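Local coordinates for probable glutamine-binding lipoprotein GlnH (GLNBP) (Mycobacterium tuberculosis, PDB 6H20) that binds acidic amino acids and asparagine as a family 3 solute-binding lipoprotein, and probably senses aspartate to control protein kinase G and glutamate metabolism, at residues A[113-124]-A[233-241]. Sequence-based numbering, arbitrary orientation.
Sequences SQVDIVVKTMSI and QPYGVGINL. With ASN (asparagine), chain B.
The CA of Thr121 stands over the face of the Tyr235 ring, 3.7 Å from the centroid and 8° off the normal, a CH-pi contact. The two side chains run alongside each other, and Thr121 CB comes within 3.5 Å of Tyr235 CZ. With chi1 at 62°, Thr121 OG1 stands between its own backbone N and carbonyl carbon, where it donates to OD1 of the bound asparagine, while CG2 reaches past the rim of the ring, 3.6 Å from Tyr235 CE2. Tyr235 OH is anchored beyond the contact by Asp209 and Thr211.

Ser123 OG approaches the edge of the same ring, near its plane. It donates to Gln233 OE1 over 2.7 Å, in the carbonyl plane and on a lone pair, and accepts from the ligand amino group at 3.0 Å. Gln233 reaches it because its chain bends at chi2 (-68°); its OE1 is also bonded to Thr171.

The backbones pair twice, with the register shifted by two residues between. Hydrogen bonds from Gly236 N to Met122 O and from Ile124 N to Pro234 O flank the Ser123-Tyr235 pair, whereas in the antiparallel pair Val118 N to Gly238 O and Gly238 N to Val118 O are both 2.9 Å. Between them, a water accepts from Lys120 N and Met122 N and donates to Gly236 O. Val237 CG1 packs obliquely on Ile117 CB at 3.6 Å, and Ile124 CD1 rests on Gly236 CA.

Strand 117-118 thus joins strand 232-240 in the sheet of a periplasmic-binding-protein fold. The ligand contacts divide the labour: Thr121 O and Ser123 OG take the amino group, Ser123 N takes OXT and Thr121 OG1 takes OD1, while Gln233, from the second shell, engages the Ser123 hydroxyl proton and probably leaves its oxygen's lone pairs turned to the ligand ammonium.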
loop_
_atom_site.group_PDB
_atom_site.type_symbol
_atom_site.label_atom_id
_atom_site.label_comp_id
_atom_site.label_asym_id
_atom_site.label_seq_id
_atom_site.Cartn_x
_atom_site.Cartn_y
_atom_site.Cartn_z
ATOM N N SER A 113 -13.959 11.614 6.121
ATOM C CA SER A 113 -13.433 11.728 7.481
ATOM C C SER A 113 -13.850 10.545 8.352
ATOM O O SER A 113 -14.178 10.699 9.530
ATOM C CB SER A 113 -13.805 13.069 8.121
ATOM O OG SER A 113 -13.225 14.131 7.391
ATOM N N GLN A 114 -13.835 9.345 7.764
ATOM C CA GLN A 114 -14.157 8.128 8.494
ATOM C C GLN A 114 -12.951 7.516 9.196
ATOM O O GLN A 114 -13.131 6.640 10.047
ATOM C CB GLN A 114 -14.775 7.095 7.551
ATOM C CG GLN A 114 -16.102 7.520 6.949
ATOM C CD GLN A 114 -16.652 6.474 6.000
ATOM O OE1 GLN A 114 -15.896 5.757 5.350
ATOM N NE2 GLN A 114 -17.974 6.383 5.919
ATOM N N VAL A 115 -11.734 7.946 8.852
ATOM C CA VAL A 115 -10.518 7.541 9.542
ATOM C C VAL A 115 -9.632 8.769 9.643
ATOM O O VAL A 115 -9.775 9.726 8.880
ATOM C CB VAL A 115 -9.755 6.420 8.799
ATOM C CG1 VAL A 115 -10.607 5.161 8.682
ATOM C CG2 VAL A 115 -9.316 6.890 7.414
ATOM N N ASP A 116 -8.699 8.734 10.596
ATOM C CA ASP A 116 -7.705 9.800 10.655
ATOM C C ASP A 116 -6.656 9.623 9.561
ATOM O O ASP A 116 -6.256 10.598 8.906
ATOM C CB ASP A 116 -7.015 9.815 12.020
ATOM C CG ASP A 116 -7.976 10.067 13.174
ATOM O OD1 ASP A 116 -8.696 11.093 13.151
ATOM O OD2 ASP A 116 -7.991 9.257 14.128
ATOM N N ILE A 117 -6.175 8.398 9.372
ATOM C CA ILE A 117 -5.149 8.109 8.379
ATOM C C ILE A 117 -5.450 6.762 7.743
ATOM O O ILE A 117 -6.123 5.908 8.333
ATOM C CB ILE A 117 -3.716 8.100 8.964
ATOM C CG1 ILE A 117 -3.543 6.980 9.998
ATOM C CG2 ILE A 117 -3.378 9.467 9.577
ATOM C CD1 ILE A 117 -2.126 6.888 10.578
ATOM N N VAL A 118 -4.972 6.588 6.514
ATOM C CA VAL A 118 -4.928 5.284 5.853
ATOM C C VAL A 118 -3.463 4.887 5.776
ATOM O O VAL A 118 -2.636 5.647 5.259
ATOM C CB VAL A 118 -5.545 5.339 4.447
ATOM C CG1 VAL A 118 -5.227 4.063 3.659
ATOM C CG2 VAL A 118 -7.061 5.538 4.526
ATOM N N VAL A 119 -3.128 3.726 6.318
ATOM C CA VAL A 119 -1.801 3.132 6.150
ATOM C C VAL A 119 -2.076 1.765 5.546
ATOM O O VAL A 119 -2.333 0.784 6.259
ATOM C CB VAL A 119 -1.004 3.030 7.454
ATOM C CG1 VAL A 119 0.460 2.692 7.149
ATOM C CG2 VAL A 119 -1.073 4.345 8.252
ATOM N N LYS A 120 -2.118 1.719 4.216
ATOM C CA LYS A 120 -2.510 0.506 3.503
ATOM C C LYS A 120 -1.887 0.548 2.123
ATOM O O LYS A 120 -2.572 0.815 1.127
ATOM C CB LYS A 120 -4.038 0.392 3.416
ATOM C CG LYS A 120 -4.476 -1.006 2.958
ATOM C CD LYS A 120 -5.863 -0.983 2.342
ATOM C CE LYS A 120 -6.319 -2.365 1.868
ATOM N NZ LYS A 120 -5.261 -3.186 1.214
ATOM N N THR A 121 -0.576 0.307 2.083
ATOM C CA THR A 121 0.229 0.261 0.860
ATOM C C THR A 121 -0.200 1.308 -0.175
ATOM O O THR A 121 -0.343 1.015 -1.359
ATOM C CB THR A 121 0.251 -1.160 0.252
ATOM O OG1 THR A 121 -1.076 -1.584 -0.124
ATOM C CG2 THR A 121 0.828 -2.167 1.251
ATOM N N MET A 122 -0.410 2.548 0.261
ATOM C CA MET A 122 -1.153 3.486 -0.578
ATOM C C MET A 122 -0.185 4.291 -1.433
ATOM O O MET A 122 0.453 5.233 -0.949
ATOM C CB MET A 122 -2.050 4.397 0.256
ATOM C CG MET A 122 -3.091 5.101 -0.590
ATOM S SD MET A 122 -4.243 5.974 0.459
ATOM C CE MET A 122 -5.327 6.653 -0.788
ATOM N N SER A 123 -0.085 3.928 -2.715
ATOM C CA SER A 123 0.807 4.648 -3.617
ATOM C C SER A 123 0.363 6.093 -3.793
ATOM O O SER A 123 -0.819 6.391 -3.997
ATOM C CB SER A 123 0.849 3.978 -4.984
ATOM O OG SER A 123 1.411 2.694 -4.856
ATOM N N ILE A 124 1.337 6.989 -3.729
ATOM C CA ILE A 124 1.101 8.418 -3.892
ATOM C C ILE A 124 1.085 8.711 -5.385
ATOM O O ILE A 124 2.083 8.485 -6.076
ATOM C CB ILE A 124 2.216 9.217 -3.209
ATOM C CG1 ILE A 124 2.295 8.936 -1.704
ATOM C CG2 ILE A 124 2.037 10.727 -3.459
ATOM C CD1 ILE A 124 3.687 9.272 -1.096
ATOM N N GLN A 233 5.950 2.505 -6.991
ATOM C CA GLN A 233 4.846 2.534 -6.026
ATOM C C GLN A 233 5.359 3.141 -4.731
ATOM O O GLN A 233 5.764 2.433 -3.799
ATOM C CB GLN A 233 4.305 1.119 -5.782
ATOM C CG GLN A 233 3.983 0.358 -7.068
ATOM C CD GLN A 233 2.795 0.921 -7.841
ATOM O OE1 GLN A 233 1.882 1.521 -7.271
ATOM N NE2 GLN A 233 2.797 0.707 -9.149
ATOM N N PRO A 234 5.370 4.467 -4.636
ATOM C CA PRO A 234 5.856 5.114 -3.408
ATOM C C PRO A 234 4.735 5.246 -2.388
ATOM O O PRO A 234 3.776 5.998 -2.619
ATOM C CB PRO A 234 6.338 6.484 -3.909
ATOM C CG PRO A 234 5.426 6.781 -5.121
ATOM C CD PRO A 234 4.921 5.434 -5.657
ATOM N N TYR A 235 4.833 4.526 -1.272
ATOM C CA TYR A 235 3.748 4.505 -0.294
ATOM C C TYR A 235 3.734 5.771 0.548
ATOM O O TYR A 235 4.769 6.224 1.043
ATOM C CB TYR A 235 3.919 3.333 0.670
ATOM C CG TYR A 235 3.767 1.953 0.081
ATOM C CD1 TYR A 235 3.408 1.751 -1.251
ATOM C CD2 TYR A 235 3.993 0.851 0.869
ATOM C CE1 TYR A 235 3.270 0.446 -1.775
ATOM C CE2 TYR A 235 3.856 -0.435 0.368
ATOM C CZ TYR A 235 3.501 -0.634 -0.942
ATOM O OH TYR A 235 3.371 -1.933 -1.411
ATOM N N GLY A 236 2.540 6.314 0.753
ATOM C CA GLY A 236 2.362 7.421 1.666
ATOM C C GLY A 236 1.236 7.103 2.631
ATOM O O GLY A 236 0.377 6.259 2.362
ATOM N N VAL A 237 1.256 7.783 3.773
ATOM C CA VAL A 237 0.118 7.756 4.689
ATOM C C VAL A 237 -0.937 8.690 4.123
ATOM O O VAL A 237 -0.669 9.872 3.890
ATOM C CB VAL A 237 0.535 8.191 6.100
ATOM C CG1 VAL A 237 -0.689 8.293 7.016
ATOM C CG2 VAL A 237 1.581 7.246 6.658
ATOM N N GLY A 238 -2.135 8.156 3.872
ATOM C CA GLY A 238 -3.212 8.943 3.288
ATOM C C GLY A 238 -3.967 9.709 4.364
ATOM O O GLY A 238 -4.242 9.184 5.439
ATOM N N ILE A 239 -4.258 10.977 4.067
ATOM C CA ILE A 239 -4.816 11.924 5.023
ATOM C C ILE A 239 -5.871 12.741 4.293
ATOM O O ILE A 239 -5.776 12.965 3.084
ATOM C CB ILE A 239 -3.683 12.823 5.591
ATOM C CG1 ILE A 239 -2.735 11.980 6.450
ATOM C CG2 ILE A 239 -4.249 14.010 6.396
ATOM C CD1 ILE A 239 -1.382 12.612 6.720
ATOM N N ASN A 240 -6.893 13.179 5.030
ATOM C CA ASN A 240 -7.911 14.030 4.423
ATOM C C ASN A 240 -7.264 15.264 3.795
ATOM O O ASN A 240 -6.341 15.862 4.359
ATOM C CB ASN A 240 -8.954 14.441 5.461
ATOM C CG ASN A 240 -9.954 15.432 4.911
ATOM O OD1 ASN A 240 -9.698 16.640 4.884
ATOM N ND2 ASN A 240 -11.107 14.932 4.477
ATOM N N LEU A 241 -7.757 15.629 2.607
ATOM C CA LEU A 241 -7.127 16.670 1.796
ATOM C C LEU A 241 -6.877 17.949 2.581
ATOM O O LEU A 241 -5.857 18.619 2.381
ATOM C CB LEU A 241 -8.007 16.974 0.582
ATOM C CG LEU A 241 -7.484 18.001 -0.419
ATOM C CD1 LEU A 241 -6.147 17.541 -0.993
ATOM C CD2 LEU A 241 -8.504 18.199 -1.527
HETATM N N ASN B . 0.119 0.188 -3.921
HETATM C CA ASN B . -0.924 -0.098 -4.905
HETATM C C ASN B . -1.999 0.970 -4.827
HETATM O O ASN B . -3.090 0.808 -5.405
HETATM C CB ASN B . -1.522 -1.488 -4.677
HETATM C CG ASN B . -2.311 -1.581 -3.394
HETATM O OD1 ASN B . -2.193 -0.752 -2.498
HETATM N ND2 ASN B . -3.154 -2.585 -3.318
HETATM O OXT ASN B . -1.762 2.006 -4.170
HETATM O O HOH W 1 -7.546 12.768 7.915
HETATM O O HOH W 2 -0.229 3.616 2.993
#